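Local atomic coordinates of UDP-L-Rhamnose Synthase (Acanthamoeba polyphaga mimivirus, PDB entry 7JID), a protein that probably makes UDP-L-rhamnose in a giant virus, and binds NADP together with a UDP-linked deoxysugar in an NADP-binding Rossmann-type fold. Residues L104-G110 with V157-R163; P90-F95 with L149-F153; F175-L180 with H224-L228. All blocks are in the same frame, centred on the assembly; numbering follows the deposited sequence.

Contact 1: residues L104-G110 with V157-R163; sequences LTYLGTG and VLNLRIR. With AWU ([[(2~{R},3~{S},4~{R},5~{R})-5-[2,4-bis(oxidanylidene)pyrimidin-1-yl]-3,4-bis(oxidanyl)oxolan-2-yl]methoxy-oxidanyl-phosphoryl] [(2~{R},3~{R},4~{R},5~{R},6~{S})-6-methyl-3,4,5-tris(oxidanyl)oxan-2-yl] hydrogen phosphate), chain C.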
# COMPACT_ATOMS: atom_id res chain seq x y z
N LEU A 104 -10.97 10.55 13.85
CA LEU A 104 -11.21 9.29 13.10
C LEU A 104 -10.82 8.12 14.00
O LEU A 104 -9.70 8.14 14.51
CB LEU A 104 -10.39 9.27 11.83
CG LEU A 104 -10.40 7.96 11.02
CD1 LEU A 104 -11.80 7.66 10.52
CD2 LEU A 104 -9.44 8.09 9.87
N THR A 105 -11.71 7.16 14.12
CA THR A 105 -11.40 5.81 14.65
C THR A 105 -11.24 4.88 13.45
O THR A 105 -12.20 4.67 12.73
CB THR A 105 -12.46 5.30 15.63
OG1 THR A 105 -12.66 6.28 16.66
CG2 THR A 105 -12.03 3.99 16.24
N TYR A 106 -10.05 4.30 13.33
CA TYR A 106 -9.73 3.25 12.35
C TYR A 106 -9.65 1.91 13.08
O TYR A 106 -8.79 1.72 13.90
CB TYR A 106 -8.44 3.59 11.60
CG TYR A 106 -7.85 2.41 10.88
CD1 TYR A 106 -8.51 1.84 9.79
CD2 TYR A 106 -6.63 1.91 11.27
CE1 TYR A 106 -7.98 0.73 9.15
CE2 TYR A 106 -6.09 0.79 10.64
CZ TYR A 106 -6.75 0.25 9.55
OH TYR A 106 -6.28 -0.87 8.91
N LEU A 107 -10.55 0.99 12.74
CA LEU A 107 -10.47 -0.39 13.31
C LEU A 107 -9.51 -1.20 12.45
O LEU A 107 -9.85 -1.50 11.29
CB LEU A 107 -11.84 -1.04 13.37
CG LEU A 107 -11.89 -2.28 14.27
CD1 LEU A 107 -11.38 -2.00 15.67
CD2 LEU A 107 -13.32 -2.81 14.35
N GLY A 108 -8.27 -1.37 12.95
CA GLY A 108 -7.22 -2.13 12.26
C GLY A 108 -7.12 -3.54 12.80
O GLY A 108 -8.11 -4.17 13.17
N THR A 109 -5.90 -4.03 12.80
CA THR A 109 -5.63 -5.44 13.15
C THR A 109 -4.30 -5.57 13.88
O THR A 109 -3.33 -4.87 13.52
CB THR A 109 -5.71 -6.32 11.90
OG1 THR A 109 -5.52 -7.67 12.32
CG2 THR A 109 -4.68 -5.93 10.85
N GLY A 110 -4.27 -6.54 14.81
CA GLY A 110 -3.01 -6.96 15.41
C GLY A 110 -2.47 -8.22 14.73
O GLY A 110 -1.42 -8.68 15.21
N VAL A 157 -5.77 10.31 14.56
CA VAL A 157 -6.48 9.02 14.28
C VAL A 157 -6.28 8.05 15.44
O VAL A 157 -5.13 7.90 15.91
CB VAL A 157 -6.00 8.38 12.98
CG1 VAL A 157 -6.59 7.00 12.76
CG2 VAL A 157 -6.28 9.29 11.79
N LEU A 158 -7.35 7.39 15.83
CA LEU A 158 -7.32 6.29 16.79
C LEU A 158 -7.19 4.99 15.98
O LEU A 158 -8.18 4.64 15.31
CB LEU A 158 -8.58 6.29 17.65
CG LEU A 158 -8.66 5.24 18.76
CD1 LEU A 158 -7.51 5.39 19.73
CD2 LEU A 158 -10.02 5.32 19.42
N ASN A 159 -6.06 4.30 16.09
CA ASN A 159 -5.76 3.04 15.37
C ASN A 159 -5.89 1.88 16.35
O ASN A 159 -4.98 1.65 17.13
CB ASN A 159 -4.42 3.19 14.66
CG ASN A 159 -3.89 1.86 14.17
OD1 ASN A 159 -4.65 1.09 13.61
ND2 ASN A 159 -2.59 1.69 14.30
N LEU A 160 -6.96 1.13 16.26
CA LEU A 160 -7.24 0.03 17.22
C LEU A 160 -6.89 -1.32 16.57
O LEU A 160 -7.40 -1.63 15.49
CB LEU A 160 -8.69 0.03 17.68
CG LEU A 160 -9.12 1.30 18.41
CD1 LEU A 160 -10.56 1.20 18.82
CD2 LEU A 160 -8.19 1.62 19.59
N ARG A 161 -5.93 -2.03 17.15
CA ARG A 161 -5.57 -3.37 16.66
C ARG A 161 -6.38 -4.48 17.34
O ARG A 161 -6.08 -4.91 18.48
CB ARG A 161 -4.07 -3.55 16.90
CG ARG A 161 -3.16 -2.60 16.15
CD ARG A 161 -1.76 -3.03 16.51
NE ARG A 161 -0.70 -2.22 16.01
CZ ARG A 161 0.50 -2.10 16.57
NH1 ARG A 161 0.73 -2.63 17.76
NH2 ARG A 161 1.42 -1.39 15.95
N ILE A 162 -7.46 -4.93 16.69
CA ILE A 162 -8.23 -6.10 17.20
C ILE A 162 -7.62 -7.36 16.57
O ILE A 162 -6.97 -7.26 15.52
CB ILE A 162 -9.74 -5.98 16.93
CG1 ILE A 162 -10.03 -5.85 15.43
CG2 ILE A 162 -10.31 -4.85 17.77
CD1 ILE A 162 -11.45 -6.26 15.10
N ARG A 163 -7.90 -8.48 17.19
CA ARG A 163 -7.58 -9.78 16.58
C ARG A 163 -8.71 -10.75 16.80
O ARG A 163 -9.30 -10.76 17.90
CB ARG A 163 -6.31 -10.37 17.16
CG ARG A 163 -5.10 -9.49 16.97
CD ARG A 163 -3.81 -10.17 17.42
NE ARG A 163 -3.45 -11.26 16.53
CZ ARG A 163 -3.22 -12.54 16.84
NH1 ARG A 163 -3.52 -13.01 18.03
NH2 ARG A 163 -2.81 -13.37 15.92
PA AWU C . -9.69 -17.96 9.64
O1A AWU C . -8.96 -18.38 8.41
O2A AWU C . -11.13 -18.41 9.80
O3A AWU C . -9.91 -16.37 9.88
PB AWU C . -8.99 -15.14 9.27
O1B AWU C . -7.46 -15.29 9.50
O2B AWU C . -9.50 -14.82 7.85
O3B AWU C . -9.46 -14.02 10.30
C5' AWU C . -9.15 -10.41 10.07
O5' AWU C . -9.68 -11.72 10.10
C4' AWU C . -8.71 -10.02 11.47
O4' AWU C . -8.00 -8.76 11.47
C3' AWU C . -7.79 -11.07 12.00
O3' AWU C . -7.63 -10.85 13.38
C2' AWU C . -8.37 -12.48 11.89
C1' AWU C . -8.91 -12.75 10.56
N1 AWU C . -8.16 -22.48 11.68
C2 AWU C . -8.16 -23.80 12.10
O2 AWU C . -7.93 -24.08 13.29
N3 AWU C . -8.56 -24.77 11.21
C4 AWU C . -8.80 -24.48 9.90
O4 AWU C . -9.19 -25.44 9.14
C5 AWU C . -8.82 -23.15 9.49
C6 AWU C . -8.39 -22.15 10.36
C1C AWU C . -7.76 -21.40 12.62
C2C AWU C . -6.71 -20.40 12.11
C3C AWU C . -7.07 -19.13 12.93
C4C AWU C . -8.55 -19.28 13.07
C5C AWU C . -9.38 -18.34 12.22
C6' AWU C . -10.29 -9.54 9.55
O2' AWU C . -9.50 -12.54 12.74
O2C AWU C . -5.44 -20.88 12.44
O3C AWU C . -6.53 -19.20 14.23
O4C AWU C . -8.92 -20.59 12.67
O5C AWU C . -8.87 -18.44 10.87
O HOH W 1 -3.83 -1.45 12.65

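Contact 2: residues P90-F95 with L149-F153; sequences PLCLAF and LMHFF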
# COMPACT_ATOMS: atom_id res chain seq x y z
N PRO A 90 -8.60 3.48 3.96
CA PRO A 90 -8.29 3.99 5.29
C PRO A 90 -7.37 5.23 5.26
O PRO A 90 -7.59 6.12 6.06
CB PRO A 90 -7.60 2.76 5.94
CG PRO A 90 -8.32 1.59 5.31
CD PRO A 90 -8.42 2.01 3.84
N LEU A 91 -6.38 5.29 4.38
CA LEU A 91 -5.48 6.44 4.31
C LEU A 91 -6.28 7.67 3.83
O LEU A 91 -5.99 8.79 4.34
CB LEU A 91 -4.29 6.14 3.41
CG LEU A 91 -3.01 5.74 4.12
CD1 LEU A 91 -2.39 6.92 4.85
CD2 LEU A 91 -3.26 4.60 5.08
N CYS A 92 -7.20 7.51 2.88
CA CYS A 92 -8.06 8.62 2.37
C CYS A 92 -8.85 9.21 3.55
O CYS A 92 -8.85 10.48 3.76
CB CYS A 92 -9.01 8.13 1.30
SG CYS A 92 -8.19 7.81 -0.28
N LEU A 93 -9.44 8.34 4.36
CA LEU A 93 -10.16 8.77 5.58
C LEU A 93 -9.23 9.51 6.53
O LEU A 93 -9.62 10.61 7.04
CB LEU A 93 -10.82 7.56 6.23
CG LEU A 93 -11.86 6.80 5.43
CD1 LEU A 93 -12.43 5.72 6.31
CD2 LEU A 93 -12.99 7.70 4.95
N ALA A 94 -8.01 9.01 6.76
CA ALA A 94 -7.03 9.69 7.63
C ALA A 94 -6.74 11.10 7.09
O ALA A 94 -6.85 12.10 7.86
CB ALA A 94 -5.76 8.92 7.79
N PHE A 95 -6.40 11.21 5.81
CA PHE A 95 -5.98 12.51 5.25
C PHE A 95 -7.14 13.49 5.37
O PHE A 95 -6.91 14.66 5.73
CB PHE A 95 -5.59 12.42 3.78
CG PHE A 95 -4.17 11.94 3.56
CD1 PHE A 95 -3.10 12.68 3.98
CD2 PHE A 95 -3.93 10.72 2.96
CE1 PHE A 95 -1.80 12.23 3.84
CE2 PHE A 95 -2.63 10.29 2.77
CZ PHE A 95 -1.56 11.02 3.22
N LEU A 149 1.48 3.28 8.53
CA LEU A 149 1.09 4.58 7.95
C LEU A 149 0.22 5.34 8.93
O LEU A 149 0.32 6.60 9.03
CB LEU A 149 0.39 4.38 6.60
CG LEU A 149 1.34 3.96 5.48
CD1 LEU A 149 0.57 3.37 4.31
CD2 LEU A 149 2.17 5.15 5.04
N MET A 150 -0.55 4.63 9.75
CA MET A 150 -1.45 5.31 10.73
C MET A 150 -0.64 6.02 11.81
O MET A 150 -1.17 6.99 12.40
CB MET A 150 -2.47 4.36 11.35
CG MET A 150 -3.52 3.91 10.37
SD MET A 150 -4.57 5.29 9.76
CE MET A 150 -5.58 4.39 8.58
N HIS A 151 0.60 5.61 12.04
CA HIS A 151 1.47 6.23 13.07
C HIS A 151 1.83 7.65 12.61
O HIS A 151 2.21 8.46 13.48
CB HIS A 151 2.69 5.36 13.34
CG HIS A 151 2.39 4.18 14.21
ND1 HIS A 151 1.70 3.03 13.76
CD2 HIS A 151 2.74 3.92 15.50
CE1 HIS A 151 1.60 2.16 14.76
NE2 HIS A 151 2.32 2.65 15.80
N PHE A 152 1.76 7.97 11.32
CA PHE A 152 1.94 9.35 10.81
C PHE A 152 0.74 10.25 11.16
O PHE A 152 0.85 11.48 10.93
CB PHE A 152 2.17 9.36 9.30
CG PHE A 152 3.52 8.83 8.94
CD1 PHE A 152 4.65 9.59 9.14
CD2 PHE A 152 3.66 7.59 8.36
CE1 PHE A 152 5.90 9.09 8.80
CE2 PHE A 152 4.90 7.10 8.00
CZ PHE A 152 6.03 7.84 8.26
N PHE A 153 -0.34 9.69 11.72
CA PHE A 153 -1.56 10.41 12.12
C PHE A 153 -1.82 10.23 13.63
O PHE A 153 -2.95 10.21 14.03
CB PHE A 153 -2.76 9.92 11.30
CG PHE A 153 -2.65 10.14 9.82
CD1 PHE A 153 -3.21 11.26 9.23
CD2 PHE A 153 -2.00 9.22 9.02
CE1 PHE A 153 -3.09 11.46 7.87
CE2 PHE A 153 -1.90 9.41 7.65
CZ PHE A 153 -2.47 10.53 7.08

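Contact 3: residues F175-L180 with H224-L228; sequences FITKIL and HNEIL. With AWU ([[(2~{R},3~{S},4~{R},5~{R})-5-[2,4-bis(oxidanylidene)pyrimidin-1-yl]-3,4-bis(oxidanyl)oxolan-2-yl]methoxy-oxidanyl-phosphoryl] [(2~{R},3~{R},4~{R},5~{R},6~{S})-6-methyl-3,4,5-tris(oxidanyl)oxan-2-yl] hydrogen phosphate), chain C; EDO (1,2-ethanediol), chain I.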
# COMPACT_ATOMS: atom_id res chain seq x y z
N PHE A 175 -15.00 -15.59 15.57
CA PHE A 175 -13.92 -16.61 15.69
C PHE A 175 -14.50 -17.93 16.24
O PHE A 175 -14.11 -18.98 15.75
CB PHE A 175 -12.81 -16.06 16.59
CG PHE A 175 -11.67 -16.99 16.86
CD1 PHE A 175 -10.55 -16.97 16.03
CD2 PHE A 175 -11.69 -17.82 17.97
CE1 PHE A 175 -9.48 -17.79 16.33
CE2 PHE A 175 -10.63 -18.69 18.23
CZ PHE A 175 -9.53 -18.66 17.41
N ILE A 176 -15.34 -17.89 17.27
CA ILE A 176 -15.88 -19.12 17.91
C ILE A 176 -16.77 -19.83 16.88
O ILE A 176 -16.59 -21.07 16.72
CB ILE A 176 -16.62 -18.82 19.21
CG1 ILE A 176 -15.65 -18.29 20.27
CG2 ILE A 176 -17.39 -20.04 19.68
CD1 ILE A 176 -16.24 -18.11 21.65
N THR A 177 -17.64 -19.11 16.18
CA THR A 177 -18.48 -19.75 15.12
C THR A 177 -17.56 -20.47 14.13
O THR A 177 -17.84 -21.65 13.72
CB THR A 177 -19.38 -18.75 14.39
OG1 THR A 177 -20.01 -17.98 15.42
CG2 THR A 177 -20.39 -19.44 13.51
N LYS A 178 -16.53 -19.78 13.69
CA LYS A 178 -15.60 -20.35 12.69
C LYS A 178 -14.97 -21.62 13.26
O LYS A 178 -15.03 -22.65 12.55
CB LYS A 178 -14.60 -19.29 12.23
CG LYS A 178 -15.27 -18.26 11.33
CD LYS A 178 -14.37 -17.43 10.48
CE LYS A 178 -13.53 -16.53 11.33
NZ LYS A 178 -12.55 -15.80 10.49
N ILE A 179 -14.39 -21.59 14.46
CA ILE A 179 -13.58 -22.77 14.89
C ILE A 179 -14.52 -23.94 15.18
O ILE A 179 -14.09 -25.08 14.94
CB ILE A 179 -12.58 -22.46 16.01
CG1 ILE A 179 -13.26 -22.11 17.34
CG2 ILE A 179 -11.61 -21.41 15.52
CD1 ILE A 179 -12.32 -22.15 18.53
N LEU A 180 -15.79 -23.69 15.54
CA LEU A 180 -16.79 -24.77 15.73
C LEU A 180 -17.03 -25.45 14.38
O LEU A 180 -17.34 -26.66 14.39
CB LEU A 180 -18.09 -24.22 16.31
CG LEU A 180 -18.09 -23.99 17.82
CD1 LEU A 180 -19.31 -23.19 18.24
CD2 LEU A 180 -18.00 -25.29 18.60
N HIS A 224 -7.35 -22.10 20.99
CA HIS A 224 -8.54 -22.75 20.38
C HIS A 224 -8.97 -23.90 21.29
O HIS A 224 -10.16 -24.08 21.52
CB HIS A 224 -8.20 -23.23 18.97
CG HIS A 224 -7.55 -22.24 18.07
ND1 HIS A 224 -6.35 -21.59 18.40
CD2 HIS A 224 -7.88 -21.81 16.84
CE1 HIS A 224 -5.99 -20.82 17.39
NE2 HIS A 224 -6.92 -20.92 16.45
N ASN A 225 -8.01 -24.70 21.76
CA ASN A 225 -8.37 -25.84 22.62
C ASN A 225 -9.01 -25.35 23.90
O ASN A 225 -9.96 -26.00 24.36
CB ASN A 225 -7.15 -26.70 22.90
CG ASN A 225 -6.77 -27.61 21.75
OD1 ASN A 225 -7.45 -27.69 20.73
ND2 ASN A 225 -5.62 -28.24 21.92
N GLU A 226 -8.53 -24.26 24.50
CA GLU A 226 -9.16 -23.80 25.76
C GLU A 226 -10.61 -23.38 25.50
O GLU A 226 -11.50 -23.69 26.32
CB GLU A 226 -8.42 -22.63 26.40
CG GLU A 226 -7.12 -22.99 27.07
CD GLU A 226 -6.35 -21.76 27.47
OE1 GLU A 226 -5.97 -21.05 26.56
OE2 GLU A 226 -6.13 -21.53 28.67
N ILE A 227 -10.87 -22.72 24.37
CA ILE A 227 -12.23 -22.25 23.99
C ILE A 227 -13.14 -23.46 23.74
O ILE A 227 -14.22 -23.51 24.34
CB ILE A 227 -12.21 -21.33 22.76
CG1 ILE A 227 -11.49 -20.03 23.09
CG2 ILE A 227 -13.66 -21.07 22.30
CD1 ILE A 227 -11.15 -19.27 21.85
N LEU A 228 -12.68 -24.43 22.97
CA LEU A 228 -13.55 -25.59 22.64
C LEU A 228 -13.78 -26.37 23.93
O LEU A 228 -14.85 -26.90 24.07
CB LEU A 228 -12.92 -26.44 21.54
CG LEU A 228 -12.91 -25.72 20.19
CD1 LEU A 228 -11.97 -26.40 19.22
CD2 LEU A 228 -14.32 -25.60 19.63
PA AWU C . -9.69 -17.96 9.64
O1A AWU C . -8.96 -18.38 8.41
O2A AWU C . -11.13 -18.41 9.80
O3A AWU C . -9.91 -16.37 9.88
PB AWU C . -8.99 -15.14 9.27
O1B AWU C . -7.46 -15.29 9.50
O2B AWU C . -9.50 -14.82 7.85
O3B AWU C . -9.46 -14.02 10.30
C5' AWU C . -9.15 -10.41 10.07
O5' AWU C . -9.68 -11.72 10.10
C4' AWU C . -8.71 -10.02 11.47
O4' AWU C . -8.00 -8.76 11.47
C3' AWU C . -7.79 -11.07 12.00
O3' AWU C . -7.63 -10.85 13.38
C2' AWU C . -8.37 -12.48 11.89
C1' AWU C . -8.91 -12.75 10.56
N1 AWU C . -8.16 -22.48 11.68
C2 AWU C . -8.16 -23.80 12.10
O2 AWU C . -7.93 -24.08 13.29
N3 AWU C . -8.56 -24.77 11.21
C4 AWU C . -8.80 -24.48 9.90
O4 AWU C . -9.19 -25.44 9.14
C5 AWU C . -8.82 -23.15 9.49
C6 AWU C . -8.39 -22.15 10.36
C1C AWU C . -7.76 -21.40 12.62
C2C AWU C . -6.71 -20.40 12.11
C3C AWU C . -7.07 -19.13 12.93
C4C AWU C . -8.55 -19.28 13.07
C5C AWU C . -9.38 -18.34 12.22
C6' AWU C . -10.29 -9.54 9.55
O2' AWU C . -9.50 -12.54 12.74
O2C AWU C . -5.44 -20.88 12.44
O3C AWU C . -6.53 -19.20 14.23
O4C AWU C . -8.92 -20.59 12.67
O5C AWU C . -8.87 -18.44 10.87
C1 EDO I . -14.46 -28.26 15.92
O1 EDO I . -14.00 -29.24 15.01
C2 EDO I . -15.50 -28.83 16.84
O2 EDO I . -16.82 -28.68 16.33

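Contact 1: residues L104-G110 with V157-R163
Tyr106 and Leu158 sit at the middle of a parallel ladder, where the backbone N of Tyr106 gives a hydrogen bond of 2.7 Å to Leu158 O. The two strands, 104-109 and 157-162, are neighbours in the six-stranded parallel sheet of a Rossmann fold, and they show how such a sheet carries its ligands at the C-terminal ends of its strands. Leu158 N to Leu104 O and Leu160 N to Tyr106 O continue the ladder with nearly straight bonds. Farther along, the bond from Gly108 N to Leu160 O is clearly bent.

In the pairs Leu104-Val157, Thr105-Leu158 and Tyr106-Asn159 the side chains lie side by side. On the side of the sheet that carries Tyr106, Asn159 brings its OD1 to the edge of the phenol ring, near the ring plane and 3.2 Å from CD2; ring and amide are only 25° apart. The same OD1 accepts a hydrogen bond from a water, while ND2 is held by Thr213 and Asp147, so both ends of the amide are engaged and its rotation is fixed. Tyr106 OH bonds to Lys143 of the helix 138-150. On the other side of the sheet, Leu107 CD1 rests against Ile162 CG2 at 3.7 Å and also on Leu160 CB, and the leucine reaches the bound NADP.

Nearest the ligand, Gly110 N bonds to Ile162 O from above the carbonyl plane, 43° out of it. Arg163 runs alongside Gly110 and delivers its NH1 to Ser191 O and Asn190. Thr109 carries its hydroxyl on the side away from its own N (chi1 -177°), facing the rhamnosyl ring of the UDP-sugar; two bonds grip OG1, one with Cys111 N and one of 2.8 Å with ligand O4'.

Contact 2: residues P90-F95 with L149-F153
Phe153 drives its ring against the helix 79-99, meeting Leu91, Ala94 and Phe95 in turn, an example of how one aromatic can fasten a neighbouring segment to the flank of a helix. Its CB points toward the partner helix, and CG is anti to the carbonyl carbon (chi1 -62°), which carries the ring forward over Ala94. The methyl of Ala94 then sits almost exactly above the ring centre, CB 3.6 Å from the centroid and 7° off the normal, a CH-pi contact. Ring atom CE2 touches Leu91 CD1 at 3.8 Å. At the far end, CZ points at the face of Phe95, 3.7 Å from Phe95 CE1, giving a T-shaped pair with planes at 81°.

Met150 fills the other end of the contact. Bent at chi2, its chain brings CE to 3.7 Å from Pro90 CB, and the same methyl packs on Tyr106 of the sheet. Leu91 CD2 meets Leu149 CB at 4.0 Å, the two leucines crossing at about a right angle.

Phe95 also stacks on Phe152 of the second subunit, and Leu91 and Leu149 pack on it too, so this pair of segments is part of the interface between the two subunits. Across the contact itself the side chains meet solely through carbon and sulfur; cohesion probably comes from hydrophobic burial, dispersion, and the CH-pi and edge-to-face contacts of Phe153.

Contact 3: residues F175-L180 with H224-L228
Phe175 and His224 bring their rings together beside the UDP-sugar, where two helices meeting at right angles show how hydrophobic packing and ligand binding can share the same side chains. CG of Phe175 is anti to its backbone N (chi1 178°), which sends the ring across to the other helix. Its CZ lies over one face of the imidazole, 3.6 Å from His224 NE2, with the planes inclined at 56°. The edge of the imidazole faces the ribose: NE2 and O3C of the ligand are hydrogen-bonded at 2.8 Å, and Phe175 CE1 leans on the ribose carbon C4C.

Ile179 has CG1 between its backbone N and carbonyl carbon (chi1 67°), a turn that splits its branches: CG2 faces His224 CD2, while CD1 reaches Leu228 CG at 4.0 Å. Ile227, in a different rotamer, also uses two branches, CD1 to Phe175 CE2 at 3.7 Å and CG2 to Ile176 CG1. At the far end the CD2 methyls of Leu180 and Leu228 touch as the side chains pass in opposite directions.

From helix 175-181, Lys178, its chain bent at chi3, gives hydrogen bonds through NZ to the diphosphate, to O3A at 2.8 Å and to O2A. Ile185 of the short strand 184-185 packs on Ile179, His224 and Leu228, whereas Val284 and Ile281 of the helix 277-287 cover Ile176 and Ile227.

How the contacts relate
Contacts 1 and 2 belong to the same layered unit. Their segments alternate along the chain, each strand following one of the helices, and their centres lie about 11 Å apart. Helices 79-99 and 138-150 pack on one face of the sheet, where Leu104 touches Ala94 and Leu93. Contact 3 comes later in the sequence, its first helix following strand 157-162; its centre is about 23 Å from that of contact 1 and about 33 Å from that of contact 2, on the opposite side of the chain's centre from the latter. The UDP-sugar bridges contacts 1 and 3, sugar at the strand ends and nucleotide at the helices, while contact 2 takes part in packing on the second subunit.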